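Local coordinates for protein geranyltranstransferase (PDB 2H8O) that probably catalyses the condensation of geranyl diphosphate with isopentenyl diphosphate to give farnesyl diphosphate, at residues V93-S96 / V97-L100; L247-F250 / G251-I254; P70-L73 / L74-M77. One frame throughout, in Å; residues are numbered along the deposited sequence. Where two conformers were deposited one is given.

From the N terminus, contact 3 (70-77) comes first, on the opening turns of helix 71-82. Contact 1 (93-100) follows on the last turns of helix 88-99, and contact 2 (247-254) lies far later in the chain, inside helix 241-267. Each is a stretch of eight consecutive residues, so none closes a long loop, and the three run in series without nesting or crossing. Contacts 1 and 2 meet in space: Leu247 of contact 2 packs on Ser96, Leu99 and Leu100, joining the two helices. Contact 3 stands apart, its centre about 32 Å from that of contact 1 and about 35 Å from that of contact 2, where the second subunit packs against it.

Contact 1: V93-S96 / V97-L100; sequences VIES and VALL
Val93 and Val97 touch one turn apart near the end of helix 88-99, and four successive i to i+4 backbone hydrogen bonds carry the stretch. Val97 N to Val93 O (2.9 Å) is close to straight at 167°. Ala98 N to Ile94 O (3.0 Å) and Leu99 N to Glu95 O (2.9 Å) follow. The last, Leu100 N to Ser96 O, is stretched to 3.2 Å and bends to 144°; Leu100 N also makes a weak bond to Val97 O. The helix is giving out here, since Leu100 is the first residue to leave helical torsions.

Side-chain carbons lie against the carbonyls of the turn before. Val97 keeps CG2 next to its own nitrogen, CG1 lying opposite that nitrogen (chi1 173°), and this sets CG2 3.1 Å from Val93 O, a tight fit, and 4.3 Å from Val93 CG1, the apolar pair of the contact. Leu100 brings CG to 3.5 Å from Ser96 O, so its branch lies alongside the same carbonyl that its nitrogen binds.

Two buried polar ends find partners on neighbouring helices. Glu95 bends at chi2 and presents OE2 to a salt bridge with Arg42 and a hydrogen bond with Asn46, while OE1 passes 4.0 Å from Ala98 CB. Ser96 OG, opposite its backbone nitrogen, hydrogen-bonds to Cys230 O of helix 211-237.

In this all-helical prenyl synthase fold, Val93 and Val97 press on helix 211-237 at Ala229 and Ile236; Val93 also reaches helix 104-125, Leu99 meets Tyr316 and Leu100 touches helix 241-267.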
loop_
_atom_site.group_PDB
_atom_site.type_symbol
_atom_site.label_atom_id
_atom_site.label_comp_id
_atom_site.label_asym_id
_atom_site.label_seq_id
_atom_site.Cartn_x
_atom_site.Cartn_y
_atom_site.Cartn_z
ATOM N N VAL A 93 14.524 11.696 -6.530
ATOM C CA VAL A 93 15.025 10.320 -6.604
ATOM C C VAL A 93 16.075 10.169 -7.727
ATOM O O VAL A 93 17.223 9.706 -7.510
ATOM C CB VAL A 93 13.898 9.308 -6.798
ATOM C CG1 VAL A 93 14.494 7.901 -6.942
ATOM C CG2 VAL A 93 12.895 9.370 -5.627
ATOM N N ILE A 94 15.685 10.582 -8.922
ATOM C CA ILE A 94 16.548 10.493 -10.097
ATOM C C ILE A 94 17.873 11.213 -9.843
ATOM O O ILE A 94 18.952 10.700 -10.164
ATOM C CB ILE A 94 15.823 11.094 -11.328
ATOM C CG1 ILE A 94 14.652 10.180 -11.752
ATOM C CG2 ILE A 94 16.807 11.298 -12.498
ATOM C CD1 ILE A 94 13.644 10.836 -12.652
ATOM N N GLU A 95 17.797 12.420 -9.292
ATOM C CA GLU A 95 19.012 13.235 -9.128
ATOM C C GLU A 95 19.879 12.794 -7.936
ATOM O O GLU A 95 21.095 12.925 -7.973
ATOM C CB GLU A 95 18.674 14.725 -9.113
ATOM C CG GLU A 95 18.093 15.212 -10.472
ATOM C CD GLU A 95 19.051 14.970 -11.672
ATOM O OE1 GLU A 95 20.294 15.026 -11.489
ATOM O OE2 GLU A 95 18.574 14.760 -12.826
ATOM N N SER A 96 19.255 12.242 -6.900
ATOM C CA SER A 96 20.008 11.637 -5.797
ATOM C C SER A 96 20.768 10.418 -6.314
ATOM O O SER A 96 21.964 10.241 -6.034
ATOM C CB SER A 96 19.085 11.230 -4.648
ATOM O OG SER A 96 19.833 10.651 -3.589
ATOM N N VAL A 97 20.081 9.598 -7.105
ATOM C CA VAL A 97 20.720 8.446 -7.715
ATOM C C VAL A 97 21.903 8.896 -8.597
ATOM O O VAL A 97 22.993 8.315 -8.511
ATOM C CB VAL A 97 19.723 7.595 -8.526
ATOM C CG1 VAL A 97 20.456 6.499 -9.288
ATOM C CG2 VAL A 97 18.651 6.963 -7.597
ATOM N N ALA A 98 21.714 9.928 -9.426
ATOM C CA ALA A 98 22.778 10.419 -10.311
ATOM C C ALA A 98 23.969 10.957 -9.518
ATOM O O ALA A 98 25.132 10.685 -9.872
ATOM C CB ALA A 98 22.253 11.493 -11.230
ATOM N N LEU A 99 23.677 11.720 -8.463
ATOM C CA LEU A 99 24.717 12.273 -7.604
ATOM C C LEU A 99 25.656 11.202 -7.089
ATOM O O LEU A 99 26.885 11.422 -7.031
ATOM C CB LEU A 99 24.115 13.020 -6.413
ATOM C CG LEU A 99 25.105 13.632 -5.423
ATOM C CD1 LEU A 99 25.809 14.841 -6.030
ATOM C CD2 LEU A 99 24.378 13.972 -4.123
ATOM N N LEU A 100 25.079 10.062 -6.712
ATOM C CA LEU A 100 25.789 8.965 -6.040
ATOM C C LEU A 100 26.199 7.835 -7.000
ATOM O O LEU A 100 26.684 6.793 -6.559
ATOM C CB LEU A 100 24.918 8.415 -4.903
ATOM C CG LEU A 100 24.527 9.449 -3.838
ATOM C CD1 LEU A 100 23.590 8.910 -2.739
ATOM C CD2 LEU A 100 25.798 10.015 -3.217
#

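Contact 2: L247-F250 / G251-I254; sequences LRLF and GEKI
Glu252 lies back along the turn before it, over Arg248 and Leu249. Its CB sits 3.5 Å from Leu249 O. CG points away from the residue's own carbonyl carbon (chi1 -66°) and comes 3.4 Å from Arg248 O, the carbonyl that Glu252 N itself binds at 2.8 Å. From CG the chain runs out extended, and CD leaves the backbone to split the carboxylate between two neighbours. OE1 touches the Leu249 methyl CD2 at 3.6 Å. OE2 faces Arg248 but stands 3.9 Å from NE, a long salt bridge: OE2 is far off the plane of the guanidinium, the two flat groups are 58° apart, and none of the arginine's hydrogens is aimed at the oxygen. The attraction is therefore one of charge, and a water mediates between them, donating to OE2 (2.9 Å) and receiving a weak hydrogen bond from Arg248 NE. The outer nitrogen Arg248 NH1 has firmer partners in Glu231 and in Asp65 of the second subunit, so this arginine also joins the two chains.

On the buried side, the Phe250 ring meets Ile254 one turn on, CE2 3.6 Å from CG1; Ile254 CD1 lies 3.9 Å from both CE2 and CZ of Phe250, and the approach to the ring is oblique. Backbone bonds from Gly251 N to Leu247 O and onward keep the helix regular. In prenyl synthases this long helix usually runs on into the second aspartate-rich motif, which the DDLLD sequence later in helix 241-267 resembles.

Phe250 and Ile254 pack on helix 321-331 at Leu323, Ala327 and Ile330, Lys253 pairs with Glu308 of helix 295-312, and Leu247 and Ile254 reach helix 88-99.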
loop_
_atom_site.group_PDB
_atom_site.type_symbol
_atom_site.label_atom_id
_atom_site.label_comp_id
_atom_site.label_asym_id
_atom_site.label_seq_id
_atom_site.Cartn_x
_atom_site.Cartn_y
_atom_site.Cartn_z
ATOM N N LEU A 247 22.238 12.113 2.680
ATOM C CA LEU A 247 21.133 12.363 1.737
ATOM C C LEU A 247 19.780 12.472 2.438
ATOM O O LEU A 247 18.957 13.302 2.052
ATOM C CB LEU A 247 21.123 11.349 0.584
ATOM C CG LEU A 247 21.922 11.772 -0.658
ATOM C CD1 LEU A 247 21.255 12.951 -1.362
ATOM C CD2 LEU A 247 23.371 12.123 -0.323
ATOM N N ARG A 248 19.559 11.661 3.467
ATOM C CA ARG A 248 18.389 11.823 4.346
ATOM C C ARG A 248 18.294 13.254 4.932
ATOM O O ARG A 248 17.233 13.971 4.851
ATOM C CB ARG A 248 18.423 10.751 5.449
ATOM C CG ARG A 248 17.205 10.719 6.341
ATOM C CD ARG A 248 17.434 9.767 7.510
ATOM N NE ARG A 248 16.379 9.816 8.515
ATOM C CZ ARG A 248 15.219 9.173 8.439
ATOM N NH1 ARG A 248 14.939 8.419 7.388
ATOM N NH2 ARG A 248 14.328 9.281 9.430
ATOM N N LEU A 249 19.385 13.700 5.525
ATOM C CA LEU A 249 19.398 15.030 6.095
ATOM C C LEU A 249 19.117 16.087 5.033
ATOM O O LEU A 249 18.361 17.038 5.278
ATOM C CB LEU A 249 20.738 15.313 6.776
ATOM C CG LEU A 249 21.146 14.709 8.094
ATOM C CD1 LEU A 249 22.419 15.423 8.514
ATOM C CD2 LEU A 249 20.078 14.876 9.159
ATOM N N PHE A 250 19.721 15.932 3.861
ATOM C CA PHE A 250 19.461 16.843 2.744
ATOM C C PHE A 250 17.955 16.851 2.429
ATOM O O PHE A 250 17.338 17.907 2.252
ATOM C CB PHE A 250 20.270 16.442 1.508
ATOM C CG PHE A 250 20.024 17.324 0.321
ATOM C CD1 PHE A 250 20.663 18.553 0.186
ATOM C CD2 PHE A 250 19.129 16.943 -0.660
ATOM C CE1 PHE A 250 20.416 19.360 -0.924
ATOM C CE2 PHE A 250 18.871 17.755 -1.749
ATOM C CZ PHE A 250 19.517 18.954 -1.883
ATOM N N GLY A 251 17.358 15.664 2.388
ATOM C CA GLY A 251 15.931 15.531 2.112
ATOM C C GLY A 251 15.073 16.202 3.168
ATOM O O GLY A 251 14.073 16.834 2.863
ATOM N N GLU A 252 15.488 16.075 4.429
ATOM C CA GLU A 252 14.817 16.805 5.516
ATOM C C GLU A 252 14.875 18.333 5.295
ATOM O O GLU A 252 13.871 19.018 5.446
ATOM C CB GLU A 252 15.370 16.371 6.891
ATOM C CG GLU A 252 15.024 14.917 7.203
ATOM C CD GLU A 252 15.524 14.409 8.540
ATOM O OE1 GLU A 252 16.438 15.026 9.111
ATOM O OE2 GLU A 252 14.959 13.396 9.039
ATOM N N LYS A 253 16.027 18.878 4.897
ATOM C CA LYS A 253 16.114 20.330 4.628
ATOM C C LYS A 253 15.244 20.753 3.431
ATOM O O LYS A 253 14.580 21.801 3.455
ATOM C CB LYS A 253 17.577 20.761 4.426
ATOM C CG LYS A 253 18.493 20.517 5.632
ATOM C CD LYS A 253 18.084 21.374 6.846
ATOM C CE LYS A 253 18.769 20.964 8.145
ATOM N NZ LYS A 253 18.015 21.495 9.338
ATOM N N ILE A 254 15.205 19.933 2.382
ATOM C CA ILE A 254 14.315 20.186 1.238
ATOM C C ILE A 254 12.866 20.278 1.715
ATOM O O ILE A 254 12.145 21.186 1.348
ATOM C CB ILE A 254 14.411 19.068 0.155
ATOM C CG1 ILE A 254 15.746 19.120 -0.578
ATOM C CG2 ILE A 254 13.246 19.189 -0.863
ATOM C CD1 ILE A 254 15.875 20.268 -1.591
HETATM O O HOH W 1 17.338 12.410 10.376
#

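Contact 3: P70-L73 / L74-M77; sequences PQNL and LEAM
Gln71 O takes the shortest sound polar bond here, from Glu75 N at 2.8 Å, with the N-H turned to it at 161°. Glu75 CG also rests 3.3 Å from this oxygen, since its first torsion (chi1 -73°) swings CG to the side of the backbone nitrogen. Further out the model brings Gln71 NE2 too near Glu75 OE2, so the pairing of amide and carboxylate is doubtful. The other carboxylate oxygen is tied more clearly: a water donates to Glu75 OE1 at 2.8 Å and to Asn72 OD1 at 3.3 Å, bridging side chains three residues apart on the outer face.

This is the N-terminal end of helix 71-82. Pro70 occupies the N-cap position, and with its extended psi it turns its carbonyl into the first helical bond, from Leu74 N at 3.1 Å. The helix leads to the GGKRLRP segment, which in related prenyl synthases binds isopentenyl diphosphate.

The inward side is apolar. Met77 lies over the turn before it, CG 3.3 Å from Leu73 O, and the chain runs extended to SD, 4.4 Å from Leu73 CG, a loose touch; the bend at chi3 turns only the terminal CE. Both residues pack on Ile191 of the second subunit and, within their own chain, on Ser157 of helix 148-167, and Pro70 meets Gly196 of the second subunit, so this face of the helix belongs to the dimer interface. Ala76 presses on Thr150 and Phe146, with Asn72 beside it on the same two residues.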
loop_
_atom_site.group_PDB
_atom_site.type_symbol
_atom_site.label_atom_id
_atom_site.label_comp_id
_atom_site.label_asym_id
_atom_site.label_seq_id
_atom_site.Cartn_x
_atom_site.Cartn_y
_atom_site.Cartn_z
ATOM N N PRO A 70 -9.353 -3.683 -14.913
ATOM C CA PRO A 70 -10.610 -3.039 -15.308
ATOM C C PRO A 70 -10.396 -1.648 -15.832
ATOM O O PRO A 70 -9.692 -0.843 -15.225
ATOM C CB PRO A 70 -11.442 -3.024 -14.026
ATOM C CG PRO A 70 -10.859 -4.096 -13.180
ATOM C CD PRO A 70 -9.393 -4.115 -13.505
ATOM N N GLN A 71 -11.003 -1.363 -16.975
ATOM C CA GLN A 71 -10.620 -0.180 -17.709
ATOM C C GLN A 71 -11.030 1.117 -16.984
ATOM O O GLN A 71 -10.271 2.079 -16.972
ATOM C CB GLN A 71 -11.175 -0.273 -19.140
ATOM C CG GLN A 71 -10.163 0.180 -20.204
ATOM C CD GLN A 71 -10.136 1.670 -20.362
ATOM O OE1 GLN A 71 -9.251 2.248 -21.018
ATOM N NE2 GLN A 71 -11.132 2.324 -19.771
ATOM N N ASN A 72 -12.207 1.145 -16.365
ATOM C CA ASN A 72 -12.672 2.374 -15.715
ATOM C C ASN A 72 -11.775 2.745 -14.530
ATOM O O ASN A 72 -11.347 3.888 -14.381
ATOM C CB ASN A 72 -14.132 2.265 -15.265
ATOM C CG ASN A 72 -14.677 3.577 -14.763
ATOM O OD1 ASN A 72 -14.896 4.514 -15.542
ATOM N ND2 ASN A 72 -14.868 3.677 -13.447
ATOM N N LEU A 73 -11.474 1.763 -13.691
ATOM C CA LEU A 73 -10.565 2.003 -12.562
ATOM C C LEU A 73 -9.184 2.451 -13.048
ATOM O O LEU A 73 -8.575 3.369 -12.498
ATOM C CB LEU A 73 -10.445 0.747 -11.708
ATOM C CG LEU A 73 -9.519 0.886 -10.493
ATOM C CD1 LEU A 73 -9.957 2.046 -9.603
ATOM C CD2 LEU A 73 -9.473 -0.446 -9.725
ATOM N N LEU A 74 -8.678 1.802 -14.087
ATOM C CA LEU A 74 -7.393 2.179 -14.666
ATOM C C LEU A 74 -7.419 3.615 -15.200
ATOM O O LEU A 74 -6.502 4.369 -14.986
ATOM C CB LEU A 74 -6.999 1.155 -15.738
ATOM C CG LEU A 74 -5.586 1.152 -16.291
ATOM C CD1 LEU A 74 -4.585 1.008 -15.175
ATOM C CD2 LEU A 74 -5.424 0.037 -17.342
ATOM N N GLU A 75 -8.497 4.013 -15.871
ATOM C CA GLU A 75 -8.638 5.411 -16.319
ATOM C C GLU A 75 -8.597 6.399 -15.138
ATOM O O GLU A 75 -8.016 7.474 -15.245
ATOM C CB GLU A 75 -9.940 5.571 -17.114
ATOM C CG GLU A 75 -9.890 4.945 -18.494
ATOM C CD GLU A 75 -11.211 5.026 -19.235
ATOM O OE1 GLU A 75 -12.167 5.661 -18.725
ATOM O OE2 GLU A 75 -11.308 4.441 -20.353
ATOM N N ALA A 76 -9.230 6.027 -14.029
ATOM C CA ALA A 76 -9.255 6.865 -12.829
ATOM C C ALA A 76 -7.857 7.023 -12.244
ATOM O O ALA A 76 -7.468 8.125 -11.822
ATOM C CB ALA A 76 -10.235 6.292 -11.786
ATOM N N MET A 77 -7.103 5.916 -12.219
ATOM C CA MET A 77 -5.705 5.937 -11.783
ATOM C C MET A 77 -4.890 6.875 -12.679
ATOM O O MET A 77 -4.128 7.689 -12.180
ATOM C CB MET A 77 -5.079 4.531 -11.776
ATOM C CG MET A 77 -5.743 3.527 -10.807
ATOM S SD MET A 77 -5.250 1.755 -11.050
ATOM C CE MET A 77 -3.518 1.836 -10.505
HETATM O O HOH W 2 -14.080 3.561 -18.545
#